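Local coordinates for glycoside hydrolase family 16 protein (Akkermansia muciniphila, PDB 6T2N) that probably hydrolyses internal beta-galactosidic linkages in mucin O-glycans as an endo-acting O-glycanase, helping to initiate mucin breakdown in the human gut, at residues A[143-156]-A[220-233]. Sequence-based numbering, arbitrary orientation.
Sequences FMFGRLEVRAKVPK and LSDDFHTYVMEWDK
Leu220 packs its CG against CG2 of Val154, and Ser221 follows with its CB against Lys156 CB while Lys153 runs its aliphatic chain past the backbone carbonyls of 221-223. The Phe224 ring lies flat on Lys153: CB of that lysine sits 3.8 Å from the ring centroid, squarely over the face, a centred CH-pi contact. CB of the same phenylalanine lies over one face of the Arg151 guanidinium, toward its rim, and the guanidinium plane is 22° from the ring. From His225 to Met229 the strands pair antiparallel through six backbone hydrogen bonds, among them Tyr227 N to Val150 O and Met229 N to Leu148 O (2.9 Å). Thr226 OG1 lies beside CD of Arg151, near the guanidinium plane at its edge, and Tyr227 turns its ring edge to the carbonyls of Val150 and Ala152. Val228 CG1 covers the centre of one face of the Arg147 guanidinium, 3.4 Å from CZ. With CG anti to the backbone N (chi1 171°) and the chain extended to NE, Arg147 forms salt bridges with Glu230 (NH1 to OE2, 2.7 Å) and Glu149 (NE to OE2, 2.8 Å, also a hydrogen bond); two carboxylates thus fix its rotation. Trp231 receives the edge of Phe145 on its indole face, the five-membered-ring and phenyl centroids 4.8 Å apart and the planes at 76°, a T-shaped stack. Replacing Trp231 by alanine is likely to leave the Phe145 edge without its aromatic face and the carbonyl O of Phe263 without its indole N-H donor. Within the GH16 beta-sandwich (jelly roll), strand 146-153 lies between 225-231 and 292-302 in one sheet; Leu148, Val150 and Tyr227 pack against strand 160-168 of the other sheet, and strand 235-240 continues the first beyond 225-231.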
ATOM      1  N   PHE A 143      10.865  -3.965  -4.451  1.00 67.88           N
ATOM      2  CA  PHE A 143      11.584  -4.266  -3.191  1.00 72.27           C
ATOM      3  C   PHE A 143      11.640  -5.776  -3.054  1.00 71.05           C
ATOM      4  O   PHE A 143      10.607  -6.395  -3.385  1.00 71.23           O
ATOM      5  CB  PHE A 143      10.857  -3.626  -2.010  1.00 72.72           C
ATOM      6  CG  PHE A 143      10.610  -2.155  -2.192  1.00 71.26           C
ATOM      7  CD1 PHE A 143      11.594  -1.233  -1.876  1.00 74.55           C
ATOM      8  CD2 PHE A 143       9.409  -1.699  -2.710  1.00 68.58           C
ATOM      9  CE1 PHE A 143      11.375   0.125  -2.067  1.00 74.16           C
ATOM     10  CE2 PHE A 143       9.199  -0.343  -2.909  1.00 66.54           C
ATOM     11  CZ  PHE A 143      10.186   0.560  -2.595  1.00 69.32           C
ATOM     12  N   MET A 144      12.783  -6.337  -2.637  1.00 73.56           N
ATOM     13  CA  MET A 144      12.878  -7.802  -2.299  1.00 69.59           C
ATOM     14  C   MET A 144      13.795  -8.064  -1.113  1.00 61.97           C
ATOM     15  O   MET A 144      14.971  -8.164  -1.279  1.00 61.55           O
ATOM     16  CB  MET A 144      13.361  -8.659  -3.461  1.00 74.41           C
ATOM     17  CG  MET A 144      13.065 -10.101  -3.224  1.00 79.49           C
ATOM     18  SD  MET A 144      13.075 -11.004  -4.779  1.00 89.72           S
ATOM     19  CE  MET A 144      13.659 -12.605  -4.217  1.00 88.13           C
ATOM     20  N   PHE A 145      13.193  -8.186   0.039  1.00 60.28           N
ATOM     21  CA  PHE A 145      13.857  -8.335   1.349  1.00 64.98           C
ATOM     22  C   PHE A 145      14.346  -6.930   1.744  1.00 65.87           C
ATOM     23  O   PHE A 145      15.104  -6.170   1.002  1.00 64.32           O
ATOM     24  CB  PHE A 145      14.926  -9.463   1.372  1.00 69.98           C
ATOM     25  CG  PHE A 145      14.468 -10.808   0.839  1.00 67.56           C
ATOM     26  CD1 PHE A 145      13.194 -11.283   1.116  1.00 64.08           C
ATOM     27  CD2 PHE A 145      15.287 -11.558   0.023  1.00 68.91           C
ATOM     28  CE1 PHE A 145      12.737 -12.452   0.554  1.00 64.63           C
ATOM     29  CE2 PHE A 145      14.836 -12.745  -0.522  1.00 70.73           C
ATOM     30  CZ  PHE A 145      13.565 -13.194  -0.243  1.00 69.48           C
ATOM     31  N   GLY A 146      13.941  -6.579   2.946  1.00 65.19           N
ATOM     32  CA  GLY A 146      14.669  -5.570   3.711  1.00 70.98           C
ATOM     33  C   GLY A 146      13.703  -4.997   4.684  1.00 74.02           C
ATOM     34  O   GLY A 146      12.677  -5.628   4.918  1.00 78.97           O
ATOM     35  N   ARG A 147      14.018  -3.822   5.184  1.00 77.89           N
ATOM     36  CA  ARG A 147      13.173  -3.115   6.153  1.00 76.18           C
ATOM     37  C   ARG A 147      12.688  -1.865   5.450  1.00 75.23           C
ATOM     38  O   ARG A 147      13.550  -1.096   4.941  1.00 76.90           O
ATOM     39  CB  ARG A 147      13.978  -2.756   7.401  1.00 80.32           C
ATOM     40  CG  ARG A 147      13.237  -1.842   8.365  1.00 75.88           C
ATOM     41  CD  ARG A 147      14.227  -1.156   9.259  1.00 76.09           C
ATOM     42  NE  ARG A 147      13.552  -0.480  10.349  1.00 75.75           N
ATOM     43  CZ  ARG A 147      13.096  -1.082  11.437  1.00 74.70           C
ATOM     44  NH1 ARG A 147      13.205  -2.390  11.580  1.00 77.02           N
ATOM     45  NH2 ARG A 147      12.502  -0.381  12.377  1.00 72.93           N
ATOM     46  N   LEU A 148      11.371  -1.696   5.446  1.00 71.76           N
ATOM     47  CA  LEU A 148      10.669  -0.595   4.764  1.00 68.37           C
ATOM     48  C   LEU A 148       9.911   0.198   5.801  1.00 67.24           C
ATOM     49  O   LEU A 148       8.999  -0.398   6.426  1.00 65.88           O
ATOM     50  CB  LEU A 148       9.695  -1.166   3.752  1.00 67.59           C
ATOM     51  CG  LEU A 148       8.969  -0.107   2.935  1.00 71.65           C
ATOM     52  CD1 LEU A 148       9.943   0.881   2.266  1.00 72.11           C
ATOM     53  CD2 LEU A 148       8.091  -0.818   1.919  1.00 72.03           C
ATOM     54  N   GLU A 149      10.324   1.456   5.967  1.00 67.08           N
ATOM     55  CA  GLU A 149       9.844   2.371   7.022  1.00 66.59           C
ATOM     56  C   GLU A 149       8.975   3.404   6.327  1.00 67.69           C
ATOM     57  O   GLU A 149       9.473   4.030   5.366  1.00 70.21           O
ATOM     58  CB  GLU A 149      11.002   3.088   7.706  1.00 69.79           C
ATOM     59  CG  GLU A 149      11.940   2.184   8.464  1.00 71.89           C
ATOM     60  CD  GLU A 149      12.960   2.937   9.297  1.00 76.19           C
ATOM     61  OE1 GLU A 149      12.929   4.204   9.263  1.00 75.85           O
ATOM     62  OE2 GLU A 149      13.761   2.258  10.002  1.00 74.85           O
ATOM     63  N   VAL A 150       7.732   3.559   6.770  1.00 66.07           N
ATOM     64  CA  VAL A 150       6.820   4.584   6.205  1.00 66.58           C
ATOM     65  C   VAL A 150       6.171   5.322   7.368  1.00 65.58           C
ATOM     66  O   VAL A 150       5.422   4.700   8.159  1.00 60.67           O
ATOM     67  CB  VAL A 150       5.789   4.004   5.218  1.00 67.93           C
ATOM     68  CG1 VAL A 150       4.843   5.108   4.727  1.00 68.97           C
ATOM     69  CG2 VAL A 150       6.473   3.324   4.029  1.00 67.35           C
ATOM     70  N   ARG A 151       6.476   6.618   7.443  1.00 69.53           N
ATOM     71  CA  ARG A 151       5.949   7.517   8.497  1.00 70.85           C
ATOM     72  C   ARG A 151       4.834   8.385   7.928  1.00 69.03           C
ATOM     73  O   ARG A 151       5.110   9.058   6.896  1.00 64.81           O
ATOM     74  CB  ARG A 151       7.029   8.416   9.076  1.00 73.94           C
ATOM     75  CG  ARG A 151       6.511   9.091  10.332  1.00 78.23           C
ATOM     76  CD  ARG A 151       7.421   8.980  11.537  1.00 82.38           C
ATOM     77  NE  ARG A 151       6.904   9.766  12.651  1.00 82.06           N
ATOM     78  CZ  ARG A 151       6.869  11.098  12.647  1.00 84.18           C
ATOM     79  NH1 ARG A 151       7.273  11.791  11.589  1.00 83.99           N
ATOM     80  NH2 ARG A 151       6.389  11.746  13.687  1.00 86.76           N
ATOM     81  N   ALA A 152       3.644   8.351   8.570  1.00 68.50           N
ATOM     82  CA  ALA A 152       2.393   8.924   8.017  1.00 68.66           C
ATOM     83  C   ALA A 152       1.361   9.293   9.097  1.00 70.32           C
ATOM     84  O   ALA A 152       1.086   8.494  10.045  1.00 72.32           O
ATOM     85  CB  ALA A 152       1.809   7.958   7.009  1.00 65.77           C
ATOM     86  N   LYS A 153       0.741  10.455   8.903  1.00 70.36           N
ATOM     87  CA  LYS A 153      -0.472  10.884   9.636  1.00 73.65           C
ATOM     88  C   LYS A 153      -1.691  10.575   8.772  1.00 71.71           C
ATOM     89  O   LYS A 153      -1.618  10.794   7.567  1.00 71.29           O
ATOM     90  CB  LYS A 153      -0.446  12.381   9.919  1.00 78.00           C
ATOM     91  CG  LYS A 153      -1.259  12.739  11.151  1.00 86.20           C
ATOM     92  CD  LYS A 153      -1.149  14.179  11.625  1.00 88.34           C
ATOM     93  CE  LYS A 153      -2.470  14.880  11.391  1.00 92.99           C
ATOM     94  NZ  LYS A 153      -2.443  16.270  11.887  1.00 98.81           N
ATOM     95  N   VAL A 154      -2.759  10.044   9.353  1.00 70.37           N
ATOM     96  CA  VAL A 154      -3.923   9.574   8.550  1.00 64.49           C
ATOM     97  C   VAL A 154      -5.070  10.536   8.782  1.00 68.61           C
ATOM     98  O   VAL A 154      -5.221  11.120   9.867  1.00 69.73           O
ATOM     99  CB  VAL A 154      -4.385   8.122   8.819  1.00 62.83           C
ATOM    100  CG1 VAL A 154      -3.361   7.103   8.336  1.00 62.39           C
ATOM    101  CG2 VAL A 154      -4.809   7.837  10.262  1.00 62.46           C
ATOM    102  N   PRO A 155      -5.908  10.704   7.732  1.00 68.33           N
ATOM    103  CA  PRO A 155      -7.066  11.590   7.805  1.00 65.43           C
ATOM    104  C   PRO A 155      -8.044  10.916   8.757  1.00 63.09           C
ATOM    105  O   PRO A 155      -7.829   9.801   9.045  1.00 61.74           O
ATOM    106  CB  PRO A 155      -7.572  11.607   6.366  1.00 64.96           C
ATOM    107  CG  PRO A 155      -7.149  10.243   5.831  1.00 65.21           C
ATOM    108  CD  PRO A 155      -5.770  10.051   6.413  1.00 64.12           C
ATOM    109  N   LYS A 156      -9.083  11.609   9.191  1.00 64.98           N
ATOM    110  CA  LYS A 156     -10.193  10.981   9.956  1.00 65.62           C
ATOM    111  C   LYS A 156     -11.487  11.709   9.576  1.00 67.05           C
ATOM    112  O   LYS A 156     -11.635  12.900   9.965  1.00 69.93           O
ATOM    113  CB  LYS A 156      -9.924  11.024  11.465  1.00 64.72           C
ATOM    114  CG  LYS A 156     -11.127  10.715  12.337  1.00 64.79           C
ATOM    115  CD  LYS A 156     -10.866  10.774  13.809  1.00 67.91           C
ATOM    116  CE  LYS A 156     -11.850   9.917  14.569  1.00 70.92           C
ATOM    117  NZ  LYS A 156     -12.056  10.405  15.950  1.00 76.98           N
ATOM    118  N   LEU A 220      -5.488   8.051  16.708  1.00 74.78           N
ATOM    119  CA  LEU A 220      -4.377   7.614  15.824  1.00 73.89           C
ATOM    120  C   LEU A 220      -4.171   8.682  14.747  1.00 71.55           C
ATOM    121  O   LEU A 220      -3.103   8.705  14.029  1.00 68.09           O
ATOM    122  CB  LEU A 220      -4.791   6.249  15.255  1.00 74.21           C
ATOM    123  CG  LEU A 220      -4.117   5.786  13.970  1.00 73.41           C
ATOM    124  CD1 LEU A 220      -2.682   5.373  14.245  1.00 72.54           C
ATOM    125  CD2 LEU A 220      -4.909   4.651  13.342  1.00 73.14           C
ATOM    126  N   SER A 221      -5.202   9.509  14.600  1.00 72.70           N
ATOM    127  CA  SER A 221      -5.248  10.603  13.607  1.00 70.72           C
ATOM    128  C   SER A 221      -4.496  11.811  14.165  1.00 72.49           C
ATOM    129  O   SER A 221      -4.054  12.613  13.355  1.00 74.63           O
ATOM    130  CB  SER A 221      -6.648  10.939  13.252  1.00 68.83           C
ATOM    131  OG  SER A 221      -7.378  11.191  14.437  1.00 73.26           O
ATOM    132  N   ASP A 222      -4.302  11.923  15.477  1.00 74.88           N
ATOM    133  CA  ASP A 222      -3.565  13.098  16.034  1.00 81.06           C
ATOM    134  C   ASP A 222      -2.123  13.130  15.492  1.00 81.88           C
ATOM    135  O   ASP A 222      -1.812  14.065  14.713  1.00 82.61           O
ATOM    136  CB  ASP A 222      -3.572  13.166  17.565  1.00 82.67           C
ATOM    137  CG  ASP A 222      -4.956  13.317  18.180  1.00 83.94           C
ATOM    138  OD1 ASP A 222      -5.978  13.215  17.430  1.00 81.42           O
ATOM    139  OD2 ASP A 222      -5.003  13.510  19.410  1.00 85.46           O
ATOM    140  N   ASP A 223      -1.276  12.152  15.849  1.00 83.47           N
ATOM    141  CA  ASP A 223       0.162  12.173  15.462  1.00 80.88           C
ATOM    142  C   ASP A 223       0.471  11.247  14.288  1.00 75.11           C
ATOM    143  O   ASP A 223      -0.362  10.400  13.887  1.00 76.33           O
ATOM    144  CB  ASP A 223       1.097  11.776  16.589  1.00 82.79           C
ATOM    145  CG  ASP A 223       0.904  12.623  17.820  1.00 89.09           C
ATOM    146  OD1 ASP A 223       0.823  13.864  17.706  1.00 94.64           O
ATOM    147  OD2 ASP A 223       0.818  12.031  18.872  1.00 93.13           O
ATOM    148  N   PHE A 224       1.650  11.503  13.737  1.00 73.91           N
ATOM    149  CA  PHE A 224       2.371  10.656  12.770  1.00 72.35           C
ATOM    150  C   PHE A 224       2.804   9.373  13.494  1.00 73.67           C
ATOM    151  O   PHE A 224       3.221   9.398  14.676  1.00 78.59           O
ATOM    152  CB  PHE A 224       3.609  11.401  12.249  1.00 74.93           C
ATOM    153  CG  PHE A 224       3.421  12.375  11.110  1.00 73.56           C
ATOM    154  CD1 PHE A 224       3.020  13.682  11.339  1.00 74.10           C
ATOM    155  CD2 PHE A 224       3.687  11.987   9.804  1.00 72.16           C
ATOM    156  CE1 PHE A 224       2.869  14.571  10.287  1.00 74.26           C
ATOM    157  CE2 PHE A 224       3.516  12.869   8.746  1.00 73.67           C
ATOM    158  CZ  PHE A 224       3.115  14.167   8.989  1.00 74.56           C
ATOM    159  N   HIS A 225       2.748   8.261  12.776  1.00 70.46           N
ATOM    160  CA  HIS A 225       3.215   6.942  13.234  1.00 65.89           C
ATOM    161  C   HIS A 225       4.020   6.293  12.126  1.00 65.94           C
ATOM    162  O   HIS A 225       3.648   6.456  10.960  1.00 67.25           O
ATOM    163  CB  HIS A 225       2.013   6.126  13.602  1.00 65.01           C
ATOM    164  CG  HIS A 225       1.297   6.681  14.773  1.00 67.09           C
ATOM    165  ND1 HIS A 225       0.151   7.417  14.630  1.00 69.63           N
ATOM    166  CD2 HIS A 225       1.529   6.565  16.091  1.00 68.78           C
ATOM    167  CE1 HIS A 225      -0.296   7.763  15.820  1.00 71.84           C
ATOM    168  NE2 HIS A 225       0.532   7.232  16.731  1.00 73.21           N
ATOM    169  N   THR A 226       5.102   5.603  12.495  1.00 71.61           N
ATOM    170  CA  THR A 226       5.977   4.855  11.562  1.00 69.36           C
ATOM    171  C   THR A 226       5.449   3.430  11.391  1.00 69.82           C
ATOM    172  O   THR A 226       5.187   2.739  12.415  1.00 72.82           O
ATOM    173  CB  THR A 226       7.405   4.802  12.067  1.00 72.06           C
ATOM    174  OG1 THR A 226       7.747   6.074  12.619  1.00 70.96           O
ATOM    175  CG2 THR A 226       8.326   4.401  10.943  1.00 75.80           C
ATOM    176  N   TYR A 227       5.238   3.043  10.140  1.00 68.23           N
ATOM    177  CA  TYR A 227       4.734   1.710   9.738  1.00 65.69           C
ATOM    178  C   TYR A 227       5.949   0.983   9.174  1.00 63.24           C
ATOM    179  O   TYR A 227       6.623   1.539   8.345  1.00 65.84           O
ATOM    180  CB  TYR A 227       3.543   1.882   8.789  1.00 64.44           C
ATOM    181  CG  TYR A 227       2.350   2.582   9.394  1.00 65.28           C
ATOM    182  CD1 TYR A 227       1.444   1.922  10.206  1.00 64.25           C
ATOM    183  CD2 TYR A 227       2.134   3.933   9.184  1.00 70.83           C
ATOM    184  CE1 TYR A 227       0.358   2.569  10.785  1.00 66.96           C
ATOM    185  CE2 TYR A 227       1.058   4.601   9.764  1.00 72.34           C
ATOM    186  CZ  TYR A 227       0.155   3.922  10.569  1.00 69.57           C
ATOM    187  OH  TYR A 227      -0.904   4.592  11.132  1.00 70.30           O
ATOM    188  N   VAL A 228       6.272  -0.182   9.701  1.00 64.42           N
ATOM    189  CA  VAL A 228       7.570  -0.873   9.429  1.00 65.15           C
ATOM    190  C   VAL A 228       7.364  -2.350   9.047  1.00 62.28           C
ATOM    191  O   VAL A 228       6.742  -3.169   9.820  1.00 56.25           O
ATOM    192  CB  VAL A 228       8.471  -0.809  10.666  1.00 72.06           C
ATOM    193  CG1 VAL A 228       9.893  -1.218  10.310  1.00 71.80           C
ATOM    194  CG2 VAL A 228       8.377   0.557  11.363  1.00 76.18           C
ATOM    195  N   MET A 229       7.924  -2.708   7.905  1.00 60.72           N
ATOM    196  CA  MET A 229       7.931  -4.100   7.445  1.00 60.38           C
ATOM    197  C   MET A 229       9.388  -4.586   7.426  1.00 63.76           C
ATOM    198  O   MET A 229      10.156  -4.095   6.600  1.00 69.07           O
ATOM    199  CB  MET A 229       7.328  -4.175   6.045  1.00 59.39           C
ATOM    200  CG  MET A 229       7.500  -5.542   5.467  1.00 63.06           C
ATOM    201  SD  MET A 229       6.980  -5.752   3.761  1.00 64.97           S
ATOM    202  CE  MET A 229       8.315  -4.897   2.929  1.00 61.90           C
ATOM    203  N   GLU A 230       9.772  -5.522   8.300  1.00 66.74           N
ATOM    204  CA  GLU A 230      11.020  -6.341   8.145  1.00 68.29           C
ATOM    205  C   GLU A 230      10.651  -7.622   7.369  1.00 67.62           C
ATOM    206  O   GLU A 230       9.560  -8.171   7.652  1.00 69.46           O
ATOM    207  CB  GLU A 230      11.669  -6.628   9.508  1.00 69.66           C
ATOM    208  CG  GLU A 230      12.453  -5.466  10.106  1.00 72.13           C
ATOM    209  CD  GLU A 230      13.197  -5.712  11.417  1.00 75.84           C
ATOM    210  OE1 GLU A 230      12.861  -6.687  12.131  1.00 78.93           O
ATOM    211  OE2 GLU A 230      14.136  -4.938  11.724  1.00 77.03           O
ATOM    212  N   TRP A 231      11.512  -8.079   6.445  1.00 68.50           N
ATOM    213  CA  TRP A 231      11.223  -9.142   5.437  1.00 69.17           C
ATOM    214  C   TRP A 231      12.523  -9.856   5.042  1.00 72.53           C
ATOM    215  O   TRP A 231      13.359  -9.234   4.376  1.00 77.86           O
ATOM    216  CB  TRP A 231      10.514  -8.482   4.238  1.00 69.27           C
ATOM    217  CG  TRP A 231      10.232  -9.320   3.026  1.00 69.59           C
ATOM    218  CD1 TRP A 231      10.063 -10.667   2.989  1.00 72.23           C
ATOM    219  CD2 TRP A 231      10.014  -8.869   1.679  1.00 69.12           C
ATOM    220  NE1 TRP A 231       9.778 -11.084   1.720  1.00 70.64           N
ATOM    221  CE2 TRP A 231       9.752 -10.000   0.890  1.00 71.24           C
ATOM    222  CE3 TRP A 231      10.032  -7.629   1.040  1.00 76.47           C
ATOM    223  CZ2 TRP A 231       9.500  -9.928  -0.480  1.00 74.22           C
ATOM    224  CZ3 TRP A 231       9.780  -7.550  -0.319  1.00 77.29           C
ATOM    225  CH2 TRP A 231       9.507  -8.690  -1.069  1.00 74.49           C
ATOM    226  N   ASP A 232      12.718 -11.075   5.546  1.00 77.46           N
ATOM    227  CA  ASP A 232      13.624 -12.134   5.029  1.00 74.06           C
ATOM    228  C   ASP A 232      12.903 -13.091   4.079  1.00 72.25           C
ATOM    229  O   ASP A 232      11.680 -13.019   3.935  1.00 67.18           O
ATOM    230  CB  ASP A 232      13.889 -13.147   6.114  1.00 75.86           C
ATOM    231  CG  ASP A 232      14.699 -12.664   7.363  1.00 84.67           C
ATOM    232  OD1 ASP A 232      15.923 -12.333   7.218  1.00 91.05           O
ATOM    233  OD2 ASP A 232      14.130 -12.831   8.473  1.00 86.66           O
ATOM    234  N   LYS A 233      13.632 -14.086   3.605  1.00 73.00           N
ATOM    235  CA  LYS A 233      13.070 -15.314   2.999  1.00 73.42           C
ATOM    236  C   LYS A 233      12.516 -16.361   4.042  1.00 74.81           C
ATOM    237  O   LYS A 233      11.967 -17.385   3.484  1.00 77.91           O
ATOM    238  CB  LYS A 233      14.188 -16.157   2.430  1.00 77.25           C
ATOM    239  CG  LYS A 233      14.937 -16.874   3.550  1.00 81.36           C
ATOM    240  CD  LYS A 233      16.233 -17.558   3.128  1.00 82.49           C
ATOM    241  CE  LYS A 233      17.188 -17.675   4.282  1.00 81.99           C
ATOM    242  NZ  LYS A 233      17.919 -18.932   4.142  1.00 86.50           N
TER